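Homoserine dehydrogenase (Staphylococcus aureus M1064, PDB 4PG7) catalyses the NAD(P)-dependent interconversion of aspartate semialdehyde and homoserine in the aspartic acid pathway, and probably binds its nicotinamide cofactor in a Rossmann-type domain. Local coordinates at residues A[24-29]-A[93-98]; A[101-106]-A[125-130]. All blocks are in the same frame, centred on the assembly; numbering follows the deposited sequence.

Contact 1: A[24-29]-A[93-98]. With GOL (glycerol), chain I.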
ATOM      1  N   LEU A  24      -8.252 -18.021 -28.787  1.00 53.68           N
ATOM      2  CA  LEU A  24      -6.978 -17.381 -28.452  1.00 53.23           C
ATOM      3  C   LEU A  24      -5.944 -18.477 -28.272  1.00 48.80           C
ATOM      4  O   LEU A  24      -5.963 -19.209 -27.276  1.00 46.42           O
ATOM      5  CB  LEU A  24      -7.094 -16.543 -27.177  1.00 55.07           C
ATOM      6  CG  LEU A  24      -7.242 -15.040 -27.382  1.00 59.20           C
ATOM      7  CD1 LEU A  24      -7.622 -14.357 -26.076  1.00 61.79           C
ATOM      8  CD2 LEU A  24      -5.950 -14.446 -27.917  1.00 61.81           C
ATOM      9  N   ASN A  25      -5.048 -18.594 -29.246  1.00 46.83           N
ATOM     10  CA  ASN A  25      -4.033 -19.639 -29.228  1.00 44.48           C
ATOM     11  C   ASN A  25      -2.798 -19.145 -28.484  1.00 43.31           C
ATOM     12  O   ASN A  25      -2.218 -18.106 -28.822  1.00 44.43           O
ATOM     13  CB  ASN A  25      -3.681 -20.054 -30.647  1.00 44.87           C
ATOM     14  CG  ASN A  25      -4.778 -20.882 -31.304  1.00 45.85           C
ATOM     15  OD1 ASN A  25      -5.218 -21.889 -30.763  1.00 46.11           O
ATOM     16  ND2 ASN A  25      -5.213 -20.463 -32.471  1.00 45.74           N
ATOM     17  N   ILE A  26      -2.426 -19.858 -27.430  1.00 41.28           N
ATOM     18  CA  ILE A  26      -1.284 -19.449 -26.627  1.00 40.30           C
ATOM     19  C   ILE A  26      -0.270 -20.576 -26.512  1.00 38.88           C
ATOM     20  O   ILE A  26      -0.582 -21.754 -26.736  1.00 38.09           O
ATOM     21  CB  ILE A  26      -1.715 -18.944 -25.224  1.00 39.88           C
ATOM     22  CG1 ILE A  26      -2.086 -20.092 -24.279  1.00 40.08           C
ATOM     23  CG2 ILE A  26      -2.889 -17.985 -25.341  1.00 40.28           C
ATOM     24  CD1 ILE A  26      -2.305 -19.632 -22.841  1.00 40.00           C
ATOM     25  N   ALA A  27       0.946 -20.191 -26.168  1.00 38.41           N
ATOM     26  CA  ALA A  27       1.992 -21.128 -25.805  1.00 38.52           C
ATOM     27  C   ALA A  27       2.622 -20.740 -24.462  1.00 38.58           C
ATOM     28  O   ALA A  27       2.750 -19.548 -24.136  1.00 36.95           O
ATOM     29  CB  ALA A  27       3.038 -21.172 -26.889  1.00 38.75           C
ATOM     30  N   LEU A  28       3.007 -21.758 -23.697  1.00 39.58           N
ATOM     31  CA  LEU A  28       3.726 -21.570 -22.430  1.00 41.83           C
ATOM     32  C   LEU A  28       5.172 -21.943 -22.597  1.00 44.16           C
ATOM     33  O   LEU A  28       5.475 -22.992 -23.175  1.00 45.63           O
ATOM     34  CB  LEU A  28       3.176 -22.462 -21.339  1.00 43.97           C
ATOM     35  CG  LEU A  28       2.281 -21.780 -20.346  1.00 46.32           C
ATOM     36  CD1 LEU A  28       0.949 -21.528 -21.034  1.00 48.57           C
ATOM     37  CD2 LEU A  28       2.147 -22.642 -19.096  1.00 47.55           C
ATOM     38  N   LEU A  29       6.068 -21.069 -22.142  1.00 43.67           N
ATOM     39  CA  LEU A  29       7.483 -21.387 -22.134  1.00 44.99           C
ATOM     40  C   LEU A  29       7.831 -21.716 -20.695  1.00 47.34           C
ATOM     41  O   LEU A  29       7.956 -20.806 -19.864  1.00 46.46           O
ATOM     42  CB  LEU A  29       8.320 -20.221 -22.669  1.00 44.85           C
ATOM     43  CG  LEU A  29       7.952 -19.651 -24.036  1.00 46.04           C
ATOM     44  CD1 LEU A  29       8.883 -18.508 -24.377  1.00 46.94           C
ATOM     45  CD2 LEU A  29       8.029 -20.728 -25.115  1.00 47.62           C
ATOM     46  N   LEU A  93      -0.233 -18.561 -33.265  1.00 47.25           N
ATOM     47  CA  LEU A  93      -0.181 -18.137 -31.866  1.00 47.23           C
ATOM     48  C   LEU A  93      -0.454 -16.647 -31.738  1.00 46.76           C
ATOM     49  O   LEU A  93       0.032 -15.837 -32.526  1.00 46.88           O
ATOM     50  CB  LEU A  93       1.166 -18.461 -31.236  1.00 46.87           C
ATOM     51  CG  LEU A  93       1.487 -19.946 -31.084  1.00 48.84           C
ATOM     52  CD1 LEU A  93       2.826 -20.097 -30.395  1.00 49.51           C
ATOM     53  CD2 LEU A  93       0.411 -20.701 -30.309  1.00 49.01           C
ATOM     54  N   ASP A  94      -1.266 -16.304 -30.747  1.00 46.00           N
ATOM     55  CA  ASP A  94      -1.615 -14.918 -30.462  1.00 45.54           C
ATOM     56  C   ASP A  94      -0.775 -14.376 -29.309  1.00 43.23           C
ATOM     57  O   ASP A  94      -0.390 -13.206 -29.311  1.00 42.03           O
ATOM     58  CB  ASP A  94      -3.101 -14.847 -30.111  1.00 46.12           C
ATOM     59  CG  ASP A  94      -3.980 -15.423 -31.209  1.00 48.90           C
ATOM     60  OD1 ASP A  94      -3.877 -14.917 -32.351  1.00 51.02           O
ATOM     61  OD2 ASP A  94      -4.735 -16.396 -30.948  1.00 48.34           O
ATOM     62  N   ILE A  95      -0.505 -15.233 -28.324  1.00 43.05           N
ATOM     63  CA  ILE A  95       0.163 -14.827 -27.091  1.00 43.97           C
ATOM     64  C   ILE A  95       1.174 -15.870 -26.617  1.00 42.95           C
ATOM     65  O   ILE A  95       0.892 -17.070 -26.622  1.00 40.02           O
ATOM     66  CB  ILE A  95      -0.860 -14.621 -25.948  1.00 46.12           C
ATOM     67  CG1 ILE A  95      -2.018 -13.709 -26.395  1.00 48.27           C
ATOM     68  CG2 ILE A  95      -0.165 -14.059 -24.710  1.00 45.24           C
ATOM     69  CD1 ILE A  95      -3.131 -13.565 -25.375  1.00 47.15           C
ATOM     70  N   ILE A  96       2.337 -15.396 -26.174  1.00 43.27           N
ATOM     71  CA  ILE A  96       3.362 -16.253 -25.574  1.00 42.80           C
ATOM     72  C   ILE A  96       3.462 -15.919 -24.087  1.00 41.66           C
ATOM     73  O   ILE A  96       3.655 -14.756 -23.707  1.00 39.35           O
ATOM     74  CB  ILE A  96       4.749 -16.015 -26.192  1.00 45.14           C
ATOM     75  CG1 ILE A  96       4.698 -16.121 -27.719  1.00 47.81           C
ATOM     76  CG2 ILE A  96       5.767 -16.987 -25.615  1.00 44.56           C
ATOM     77  CD1 ILE A  96       4.358 -17.486 -28.221  1.00 48.12           C
ATOM     78  N   VAL A  97       3.319 -16.944 -23.261  1.00 39.26           N
ATOM     79  CA  VAL A  97       3.408 -16.802 -21.805  1.00 37.25           C
ATOM     80  C   VAL A  97       4.704 -17.443 -21.346  1.00 36.95           C
ATOM     81  O   VAL A  97       4.878 -18.653 -21.460  1.00 35.49           O
ATOM     82  CB  VAL A  97       2.231 -17.489 -21.114  1.00 36.33           C
ATOM     83  CG1 VAL A  97       2.356 -17.354 -19.596  1.00 36.35           C
ATOM     84  CG2 VAL A  97       0.926 -16.889 -21.611  1.00 35.22           C
ATOM     85  N   GLU A  98       5.631 -16.626 -20.859  1.00 37.12           N
ATOM     86  CA  GLU A  98       6.942 -17.128 -20.477  1.00 38.01           C
ATOM     87  C   GLU A  98       7.086 -17.199 -18.956  1.00 38.06           C
ATOM     88  O   GLU A  98       6.951 -16.197 -18.259  1.00 38.56           O
ATOM     89  CB  GLU A  98       8.025 -16.246 -21.085  1.00 38.66           C
ATOM     90  CG  GLU A  98       9.429 -16.758 -20.872  1.00 39.37           C
ATOM     91  CD  GLU A  98      10.094 -16.123 -19.657  1.00 40.70           C
ATOM     92  OE1 GLU A  98      10.193 -14.874 -19.629  1.00 41.24           O
ATOM     93  OE2 GLU A  98      10.510 -16.872 -18.745  1.00 39.51           O
TER
HETATM   94  C1  GOL I 507      -4.611 -17.488 -34.185  1.00 57.62           C
HETATM   95  O1  GOL I 507      -5.218 -17.838 -32.936  1.00 57.16           O
HETATM   96  C2  GOL I 507      -5.454 -16.558 -35.025  1.00 55.30           C
HETATM   97  O2  GOL I 507      -4.731 -16.387 -36.250  1.00 56.14           O
HETATM   98  C3  GOL I 507      -6.818 -17.158 -35.294  1.00 55.42           C
HETATM   99  O3  GOL I 507      -7.480 -17.498 -34.058  1.00 54.11           O
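Asp94 has CG anti to its own carbonyl carbon (chi1 -56°), and this turn carries its carboxylate across to the backbone of Asn25. Asp94 OD2 accepts from Asn25 N at 2.8 Å, on its anti side and slightly out of the carboxylate plane. The grip is mutual, because Asp94 N donates to Asn25 O, also at 2.8 Å. Asn25 ND2 shares glycerol O1 with Asp94 OD2. In the parallel ladder beyond, Ala27 uses both its N and its O toward strand 95-98. Ala27 N donates to Ile95 O, and Ala27 O accepts from Val97 N at 2.8 Å, almost straight. Leu29 N to Val97 O continues the ladder.

On one face, Leu24 CD2 lies 3.9 Å from Ile95 CD1, and helix 323-339 packs over Ile95 and Val97. On the other, Leu29 CD1 meets Ile96 CG2 at 3.7 Å, and Ala27 CB meets Leu93 CD1 at the same distance. Helices 84-88 and 106-115 lie on that side. There Glu98 OE1 bonds Thr122 and Asn124, and OE2 the backbone N of Met100 and Gly101. The chemistry is that of a central Rossmann-type strand pair: mostly apolar faces, one buried carboxylate held by hydrogen bonds, and another fastening the entry to strand 95-98.

Contact 2: A[101-106]-A[125-130]; sequences GGIEPT and KDLLAV. With ACT (acetate ion), chain C.
Gly101 and Gly102 both have positive phi (84° and 89°) with extended psi, which turns the N-H of Gly102 toward Asp126. Asp126 OD2 accepts this N-H at 2.6 Å, through the lone pair that points away from OD1. The bond is fairly straight, at 157°. The carboxylate of Asp126 swings beside its own backbone N and faces the Gly101-Gly102 peptide.

Ile103 CD1 abuts the carbonyl O of Asp126 at 3.2 Å and makes an apolar touch on Leu127 CD1 at 4.0 Å. The end of one side chain thus meets both residues. Within the loop, Thr106 OG1 donates to Gly101 O at 2.7 Å, tying the first turn of helix 106-115 back to the glycines. Asn124 joins the two segments again, binding Gly102 O through ND2 and Asp126 N through OD1. Nearby, Lys125 N holds an acetate ion, probably from the crystallisation liquor, through its OXT at 3.3 Å. One carboxylate-to-amide bond, backed by Asn124 and a small apolar touch, thus connects two loops at the C-terminal ends of neighbouring parallel strands, the region where Rossmann-type domains commonly bind their cofactor.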
ATOM      1  N   GLY A 101      12.163 -18.342 -16.767  1.00 44.07           N
ATOM      2  CA  GLY A 101      13.287 -17.724 -16.089  1.00 43.78           C
ATOM      3  C   GLY A 101      14.463 -17.614 -17.024  1.00 44.89           C
ATOM      4  O   GLY A 101      14.417 -18.075 -18.185  1.00 47.73           O
ATOM      5  N   GLY A 102      15.517 -16.980 -16.533  1.00 42.98           N
ATOM      6  CA  GLY A 102      16.768 -16.850 -17.277  1.00 43.49           C
ATOM      7  C   GLY A 102      16.823 -15.618 -18.158  1.00 44.13           C
ATOM      8  O   GLY A 102      15.794 -15.085 -18.576  1.00 43.86           O
ATOM      9  N   ILE A 103      18.038 -15.168 -18.442  1.00 46.19           N
ATOM     10  CA  ILE A 103      18.264 -14.045 -19.341  1.00 48.67           C
ATOM     11  C   ILE A 103      18.620 -14.546 -20.728  1.00 51.55           C
ATOM     12  O   ILE A 103      18.066 -14.076 -21.718  1.00 50.22           O
ATOM     13  CB  ILE A 103      19.387 -13.127 -18.830  1.00 48.84           C
ATOM     14  CG1 ILE A 103      19.013 -12.555 -17.464  1.00 47.13           C
ATOM     15  CG2 ILE A 103      19.661 -11.992 -19.822  1.00 51.33           C
ATOM     16  CD1 ILE A 103      17.674 -11.849 -17.445  1.00 49.09           C
ATOM     17  N   GLU A 104      19.571 -15.472 -20.798  1.00 53.57           N
ATOM     18  CA  GLU A 104      19.950 -16.069 -22.055  1.00 56.84           C
ATOM     19  C   GLU A 104      19.657 -17.562 -21.999  1.00 58.56           C
ATOM     20  O   GLU A 104      20.036 -18.231 -21.040  1.00 60.56           O
ATOM     21  CB  GLU A 104      21.422 -15.783 -22.335  1.00 61.79           C
ATOM     22  CG  GLU A 104      21.748 -14.298 -22.272  1.00 66.23           C
ATOM     23  CD  GLU A 104      23.234 -14.005 -22.338  1.00 72.39           C
ATOM     24  OE1 GLU A 104      23.653 -12.971 -21.768  1.00 77.62           O
ATOM     25  OE2 GLU A 104      23.981 -14.802 -22.943  1.00 76.29           O
ATOM     26  N   PRO A 105      18.944 -18.089 -23.008  1.00 56.67           N
ATOM     27  CA  PRO A 105      18.485 -17.428 -24.230  1.00 56.40           C
ATOM     28  C   PRO A 105      17.085 -16.781 -24.137  1.00 54.64           C
ATOM     29  O   PRO A 105      16.556 -16.311 -25.154  1.00 53.30           O
ATOM     30  CB  PRO A 105      18.444 -18.589 -25.223  1.00 57.84           C
ATOM     31  CG  PRO A 105      18.072 -19.770 -24.383  1.00 57.41           C
ATOM     32  CD  PRO A 105      18.495 -19.490 -22.963  1.00 56.48           C
ATOM     33  N   THR A 106      16.508 -16.743 -22.935  1.00 50.15           N
ATOM     34  CA  THR A 106      15.094 -16.401 -22.758  1.00 47.64           C
ATOM     35  C   THR A 106      14.701 -15.041 -23.324  1.00 45.51           C
ATOM     36  O   THR A 106      13.672 -14.923 -23.992  1.00 43.89           O
ATOM     37  CB  THR A 106      14.706 -16.438 -21.272  1.00 47.01           C
ATOM     38  OG1 THR A 106      15.149 -17.672 -20.711  1.00 45.47           O
ATOM     39  CG2 THR A 106      13.201 -16.325 -21.083  1.00 46.84           C
ATOM     40  N   LYS A 125      11.568 -14.004 -13.223  1.00 45.01           N
ATOM     41  CA  LYS A 125      12.097 -13.320 -12.028  1.00 46.67           C
ATOM     42  C   LYS A 125      13.516 -12.832 -12.191  1.00 43.86           C
ATOM     43  O   LYS A 125      14.015 -12.116 -11.329  1.00 43.84           O
ATOM     44  CB  LYS A 125      12.060 -14.247 -10.810  1.00 48.88           C
ATOM     45  CG  LYS A 125      10.669 -14.706 -10.416  1.00 55.08           C
ATOM     46  CD  LYS A 125       9.775 -13.529 -10.044  1.00 60.09           C
ATOM     47  CE  LYS A 125       8.521 -13.997  -9.314  1.00 64.23           C
ATOM     48  NZ  LYS A 125       7.763 -12.851  -8.742  1.00 68.36           N
ATOM     49  N   ASP A 126      14.174 -13.228 -13.272  1.00 41.39           N
ATOM     50  CA  ASP A 126      15.547 -12.820 -13.515  1.00 41.90           C
ATOM     51  C   ASP A 126      15.659 -11.550 -14.348  1.00 41.66           C
ATOM     52  O   ASP A 126      16.755 -11.020 -14.491  1.00 40.54           O
ATOM     53  CB  ASP A 126      16.311 -13.954 -14.189  1.00 44.36           C
ATOM     54  CG  ASP A 126      16.226 -15.249 -13.411  1.00 47.12           C
ATOM     55  OD1 ASP A 126      16.474 -15.223 -12.192  1.00 48.36           O
ATOM     56  OD2 ASP A 126      15.891 -16.300 -14.011  1.00 50.97           O
ATOM     57  N   LEU A 127      14.547 -11.083 -14.928  1.00 41.46           N
ATOM     58  CA  LEU A 127      14.552  -9.851 -15.735  1.00 42.69           C
ATOM     59  C   LEU A 127      14.895  -8.634 -14.873  1.00 41.48           C
ATOM     60  O   LEU A 127      14.375  -8.469 -13.771  1.00 39.34           O
ATOM     61  CB  LEU A 127      13.187  -9.589 -16.374  1.00 44.06           C
ATOM     62  CG  LEU A 127      12.783 -10.183 -17.737  1.00 46.79           C
ATOM     63  CD1 LEU A 127      13.819 -11.089 -18.402  1.00 46.45           C
ATOM     64  CD2 LEU A 127      11.367 -10.705 -17.705  1.00 45.52           C
ATOM     65  N   LEU A 128      15.751  -7.777 -15.410  1.00 40.65           N
ATOM     66  CA  LEU A 128      16.156  -6.551 -14.749  1.00 40.85           C
ATOM     67  C   LEU A 128      15.684  -5.393 -15.621  1.00 41.29           C
ATOM     68  O   LEU A 128      15.006  -5.612 -16.644  1.00 39.65           O
ATOM     69  CB  LEU A 128      17.670  -6.551 -14.524  1.00 42.11           C
ATOM     70  CG  LEU A 128      18.117  -7.587 -13.483  1.00 43.78           C
ATOM     71  CD1 LEU A 128      19.620  -7.834 -13.516  1.00 46.23           C
ATOM     72  CD2 LEU A 128      17.694  -7.184 -12.085  1.00 44.08           C
ATOM     73  N   ALA A 129      16.023  -4.169 -15.224  1.00 38.41           N
ATOM     74  CA  ALA A 129      15.487  -2.989 -15.867  1.00 39.88           C
ATOM     75  C   ALA A 129      15.915  -2.900 -17.333  1.00 41.40           C
ATOM     76  O   ALA A 129      15.105  -2.544 -18.183  1.00 41.93           O
ATOM     77  CB  ALA A 129      15.905  -1.732 -15.127  1.00 39.93           C
ATOM     78  N   VAL A 130      17.179  -3.214 -17.604  1.00 40.99           N
ATOM     79  CA  VAL A 130      17.715  -3.203 -18.970  1.00 43.70           C
ATOM     80  C   VAL A 130      16.821  -4.051 -19.881  1.00 43.61           C
ATOM     81  O   VAL A 130      16.437  -3.629 -20.981  1.00 43.69           O
ATOM     82  CB  VAL A 130      19.172  -3.730 -19.017  1.00 45.66           C
ATOM     83  CG1 VAL A 130      19.640  -3.948 -20.457  1.00 49.01           C
ATOM     84  CG2 VAL A 130      20.118  -2.743 -18.342  1.00 48.40           C
TER
HETATM   85  C   ACT C 501      10.254 -18.158 -13.384  1.00 45.32           C
HETATM   86  O   ACT C 501       9.030 -17.922 -13.232  1.00 50.18           O
HETATM   87  OXT ACT C 501      11.074 -17.243 -13.547  1.00 48.21           O
HETATM   88  CH3 ACT C 501      10.770 -19.565 -13.318  1.00 45.59           C

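In the fold
Both contacts belong to the NAD-binding part of the chain, with centres about 18 Å apart. They come in series: contact 1 closes at Glu98, and contact 2 opens three residues later. Contact 1 pairs two inner strands of the parallel sheet, 22-29 and 95-98. Contact 2 joins the loops that follow strands 95-98 and 119-122, which are also neighbours in that sheet. The contacts meet where Glu98 CD packs against Thr106 CG2 at 3.4 Å, and Glu98 OE2 also binds Gly101 N. The core strand pair is thereby connected to the loops beyond its C-terminal end. Strand 22-29 leads into a possible GxGxxG turn, consistent with dinucleotide binding at the C-terminal ends of these strands.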